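PDB 2XQ0: leucine aminopeptidase 2 from Saccharomyces cerevisiae, which removes N-terminal residues from di- and tripeptides as a zinc aminopeptidase and also shows low epoxide hydrolase activity in vitro. Local coordinates for residues V559-F564 against V592-R597. Numbering follows the deposited sequence.
Sequences VVFKMF and VRPGYR
The ring of F561 meets G595 edge-on: the backbone N of G595 lies near the ring plane, 3.9 Å from F561 CE1. P594 CB approaches the same ring from an oblique position, 3.5 Å from F561 CZ, and the two side chains cross at about a right angle. Within helix 557-569, one face of the F564 ring carries M563 CE, 3.9 Å above the plane and over its centre; the edge of the Y596 ring takes V592 CG1 in its plane, one turn back on helix 589-600. These two helices belong to the all-helical C-terminal domain of the leukotriene A4 hydrolase branch of the M1 family.

A single aromatic ring therefore bridges the helices, which is consistent with the modest 101 Å² buried between the segments and with the absence of hydrogen bonds across them. The backbones come nearest at F561 and G595, whose CA atoms are 7.8 Å apart. G595 meets the ring with its main chain, through the N beside F561 CE1. The CB of F561 points toward helix 589-600, and with CG anti to the backbone N (chi1 171°) CE1 and CZ reach G595 and P594.

P594 also marks a kink in helix 589-600: its N has no hydrogen to give to the preceding turn. Helical bonding resumes past it, with Y596 N bonded to V592 O. Helix 576-582 adds W582, which touches F561 and meets the F564 ring at about 40°, while V592 and Y596 pack on V626 of helix 620-629. The P594 side chain lies about 11 Å from bound bestatin, too far to touch it; P594 CB also lies 4.0 Å from F561 CE1.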
ATOM      1  N   VAL A 559     -17.501  -4.994   4.606  1.00 39.01           N
ATOM      2  CA  VAL A 559     -18.948  -5.025   4.460  1.00 32.83           C
ATOM      3  C   VAL A 559     -19.594  -4.135   5.515  1.00 40.88           C
ATOM      4  O   VAL A 559     -20.530  -3.391   5.231  1.00 47.29           O
ATOM      5  CB  VAL A 559     -19.515  -6.438   4.633  1.00 36.36           C
ATOM      6  CG1 VAL A 559     -21.040  -6.365   4.728  1.00 33.89           C
ATOM      7  CG2 VAL A 559     -19.067  -7.361   3.481  1.00 33.45           C
ATOM      8  N   VAL A 560     -19.098  -4.232   6.742  1.00 39.86           N
ATOM      9  CA  VAL A 560     -19.599  -3.400   7.824  1.00 45.51           C
ATOM     10  C   VAL A 560     -19.524  -1.924   7.440  1.00 41.02           C
ATOM     11  O   VAL A 560     -20.459  -1.168   7.696  1.00 45.07           O
ATOM     12  CB  VAL A 560     -18.831  -3.657   9.135  1.00 42.60           C
ATOM     13  CG1 VAL A 560     -19.077  -2.533  10.127  1.00 39.89           C
ATOM     14  CG2 VAL A 560     -19.227  -5.013   9.720  1.00 43.80           C
ATOM     15  N   PHE A 561     -18.430  -1.523   6.798  1.00 41.85           N
ATOM     16  CA  PHE A 561     -18.271  -0.131   6.395  1.00 38.80           C
ATOM     17  C   PHE A 561     -19.336   0.268   5.402  1.00 37.41           C
ATOM     18  O   PHE A 561     -19.949   1.320   5.545  1.00 38.52           O
ATOM     19  CB  PHE A 561     -16.903   0.140   5.777  1.00 39.55           C
ATOM     20  CG  PHE A 561     -16.796   1.503   5.152  1.00 40.99           C
ATOM     21  CD1 PHE A 561     -16.420   2.598   5.912  1.00 41.12           C
ATOM     22  CD2 PHE A 561     -17.109   1.698   3.817  1.00 51.06           C
ATOM     23  CE1 PHE A 561     -16.339   3.861   5.350  1.00 45.40           C
ATOM     24  CE2 PHE A 561     -17.030   2.955   3.244  1.00 55.57           C
ATOM     25  CZ  PHE A 561     -16.642   4.043   4.016  1.00 49.68           C
ATOM     26  N   LYS A 562     -19.540  -0.569   4.384  1.00 42.14           N
ATOM     27  CA  LYS A 562     -20.565  -0.333   3.378  1.00 41.05           C
ATOM     28  C   LYS A 562     -21.950  -0.266   4.007  1.00 41.30           C
ATOM     29  O   LYS A 562     -22.755   0.592   3.655  1.00 43.87           O
ATOM     30  CB  LYS A 562     -20.530  -1.431   2.323  1.00 45.35           C
ATOM     31  CG  LYS A 562     -19.280  -1.407   1.475  1.00 48.52           C
ATOM     32  CD  LYS A 562     -19.212  -0.122   0.683  1.00 46.33           C
ATOM     33  CE  LYS A 562     -17.948  -0.071  -0.143  1.00 44.21           C
ATOM     34  NZ  LYS A 562     -17.804   1.220  -0.839  1.00 46.94           N
ATOM     35  N   MET A 563     -22.222  -1.180   4.934  1.00 43.07           N
ATOM     36  CA  MET A 563     -23.484  -1.167   5.675  1.00 48.29           C
ATOM     37  C   MET A 563     -23.690   0.184   6.330  1.00 46.58           C
ATOM     38  O   MET A 563     -24.755   0.773   6.237  1.00 41.55           O
ATOM     39  CB  MET A 563     -23.509  -2.252   6.758  1.00 56.52           C
ATOM     40  CG  MET A 563     -24.661  -2.084   7.749  1.00 65.12           C
ATOM     41  SD  MET A 563     -24.480  -3.019   9.278  1.00 56.59           S
ATOM     42  CE  MET A 563     -23.044  -2.239   9.999  1.00 50.76           C
ATOM     43  N   PHE A 564     -22.659   0.678   7.002  1.00 49.08           N
ATOM     44  CA  PHE A 564     -22.757   2.000   7.611  1.00 53.75           C
ATOM     45  C   PHE A 564     -23.033   3.076   6.561  1.00 52.82           C
ATOM     46  O   PHE A 564     -23.896   3.938   6.758  1.00 50.90           O
ATOM     47  CB  PHE A 564     -21.502   2.317   8.416  1.00 54.19           C
ATOM     48  CG  PHE A 564     -21.535   1.777   9.812  1.00 56.28           C
ATOM     49  CD1 PHE A 564     -22.531   2.168  10.693  1.00 65.53           C
ATOM     50  CD2 PHE A 564     -20.570   0.896  10.255  1.00 47.32           C
ATOM     51  CE1 PHE A 564     -22.565   1.679  11.985  1.00 64.52           C
ATOM     52  CE2 PHE A 564     -20.598   0.409  11.555  1.00 46.93           C
ATOM     53  CZ  PHE A 564     -21.591   0.799  12.414  1.00 56.24           C
ATOM     54  N   VAL A 592     -11.637   5.067   7.823  1.00 57.36           N
ATOM     55  CA  VAL A 592     -11.647   6.247   8.682  1.00 53.48           C
ATOM     56  C   VAL A 592     -11.953   7.556   7.944  1.00 56.61           C
ATOM     57  O   VAL A 592     -12.861   8.291   8.343  1.00 59.67           O
ATOM     58  CB  VAL A 592     -10.316   6.369   9.453  1.00 45.86           C
ATOM     59  CG1 VAL A 592     -10.207   7.712  10.172  1.00 48.22           C
ATOM     60  CG2 VAL A 592     -10.171   5.213  10.436  1.00 58.30           C
ATOM     61  N   ARG A 593     -11.206   7.845   6.877  1.00 53.65           N
ATOM     62  CA  ARG A 593     -11.406   9.084   6.118  1.00 58.20           C
ATOM     63  C   ARG A 593     -12.824   9.193   5.558  1.00 61.01           C
ATOM     64  O   ARG A 593     -13.525  10.179   5.802  1.00 60.14           O
ATOM     65  CB  ARG A 593     -10.402   9.201   4.972  1.00 61.48           C
ATOM     66  CG  ARG A 593      -8.985   9.481   5.394  1.00 70.09           C
ATOM     67  CD  ARG A 593      -8.115   9.746   4.181  1.00 72.33           C
ATOM     68  NE  ARG A 593      -8.411  11.042   3.580  1.00 73.74           N
ATOM     69  CZ  ARG A 593      -7.662  11.620   2.646  1.00 74.60           C
ATOM     70  NH1 ARG A 593      -6.564  11.011   2.203  1.00 72.54           N
ATOM     71  NH2 ARG A 593      -8.004  12.811   2.162  1.00 69.95           N
ATOM     72  N   PRO A 594     -13.247   8.184   4.784  1.00 48.87           N
ATOM     73  CA  PRO A 594     -14.599   8.235   4.231  1.00 48.32           C
ATOM     74  C   PRO A 594     -15.644   8.207   5.339  1.00 58.56           C
ATOM     75  O   PRO A 594     -16.694   8.830   5.202  1.00 69.10           O
ATOM     76  CB  PRO A 594     -14.696   6.941   3.408  1.00 58.49           C
ATOM     77  CG  PRO A 594     -13.281   6.521   3.162  1.00 57.43           C
ATOM     78  CD  PRO A 594     -12.510   6.978   4.362  1.00 48.47           C
ATOM     79  N   GLY A 595     -15.366   7.476   6.414  1.00 53.17           N
ATOM     80  CA  GLY A 595     -16.308   7.347   7.513  1.00 53.10           C
ATOM     81  C   GLY A 595     -16.624   8.691   8.142  1.00 61.56           C
ATOM     82  O   GLY A 595     -17.787   9.021   8.414  1.00 59.41           O
ATOM     83  N   TYR A 596     -15.575   9.472   8.371  1.00 56.94           N
ATOM     84  CA  TYR A 596     -15.726  10.814   8.899  1.00 57.02           C
ATOM     85  C   TYR A 596     -16.423  11.749   7.913  1.00 62.38           C
ATOM     86  O   TYR A 596     -17.178  12.632   8.321  1.00 66.98           O
ATOM     87  CB  TYR A 596     -14.373  11.374   9.368  1.00 56.70           C
ATOM     88  CG  TYR A 596     -14.049  10.973  10.785  1.00 58.03           C
ATOM     89  CD1 TYR A 596     -14.659  11.604  11.862  1.00 63.52           C
ATOM     90  CD2 TYR A 596     -13.147   9.950  11.051  1.00 54.33           C
ATOM     91  CE1 TYR A 596     -14.375  11.235  13.165  1.00 66.40           C
ATOM     92  CE2 TYR A 596     -12.856   9.580  12.349  1.00 54.26           C
ATOM     93  CZ  TYR A 596     -13.470  10.217  13.402  1.00 64.01           C
ATOM     94  OH  TYR A 596     -13.171   9.834  14.696  1.00 68.13           O
ATOM     95  N   ARG A 597     -16.191  11.548   6.618  1.00 67.17           N
ATOM     96  CA  ARG A 597     -16.884  12.353   5.616  1.00 74.11           C
ATOM     97  C   ARG A 597     -18.364  12.023   5.635  1.00 73.59           C
ATOM     98  O   ARG A 597     -19.208  12.914   5.576  1.00 64.96           O
ATOM     99  CB  ARG A 597     -16.309  12.137   4.217  1.00 76.96           C
ATOM    100  CG  ARG A 597     -14.924  12.745   4.007  1.00 81.11           C
ATOM    101  CD  ARG A 597     -14.667  12.926   2.524  1.00 84.40           C
ATOM    102  NE  ARG A 597     -13.282  13.273   2.234  1.00 88.83           N
ATOM    103  CZ  ARG A 597     -12.813  13.493   1.010  1.00 94.83           C
ATOM    104  NH1 ARG A 597     -13.623  13.406  -0.039  1.00 97.30           N
ATOM    105  NH2 ARG A 597     -11.536  13.801   0.829  1.00 96.22           N
TER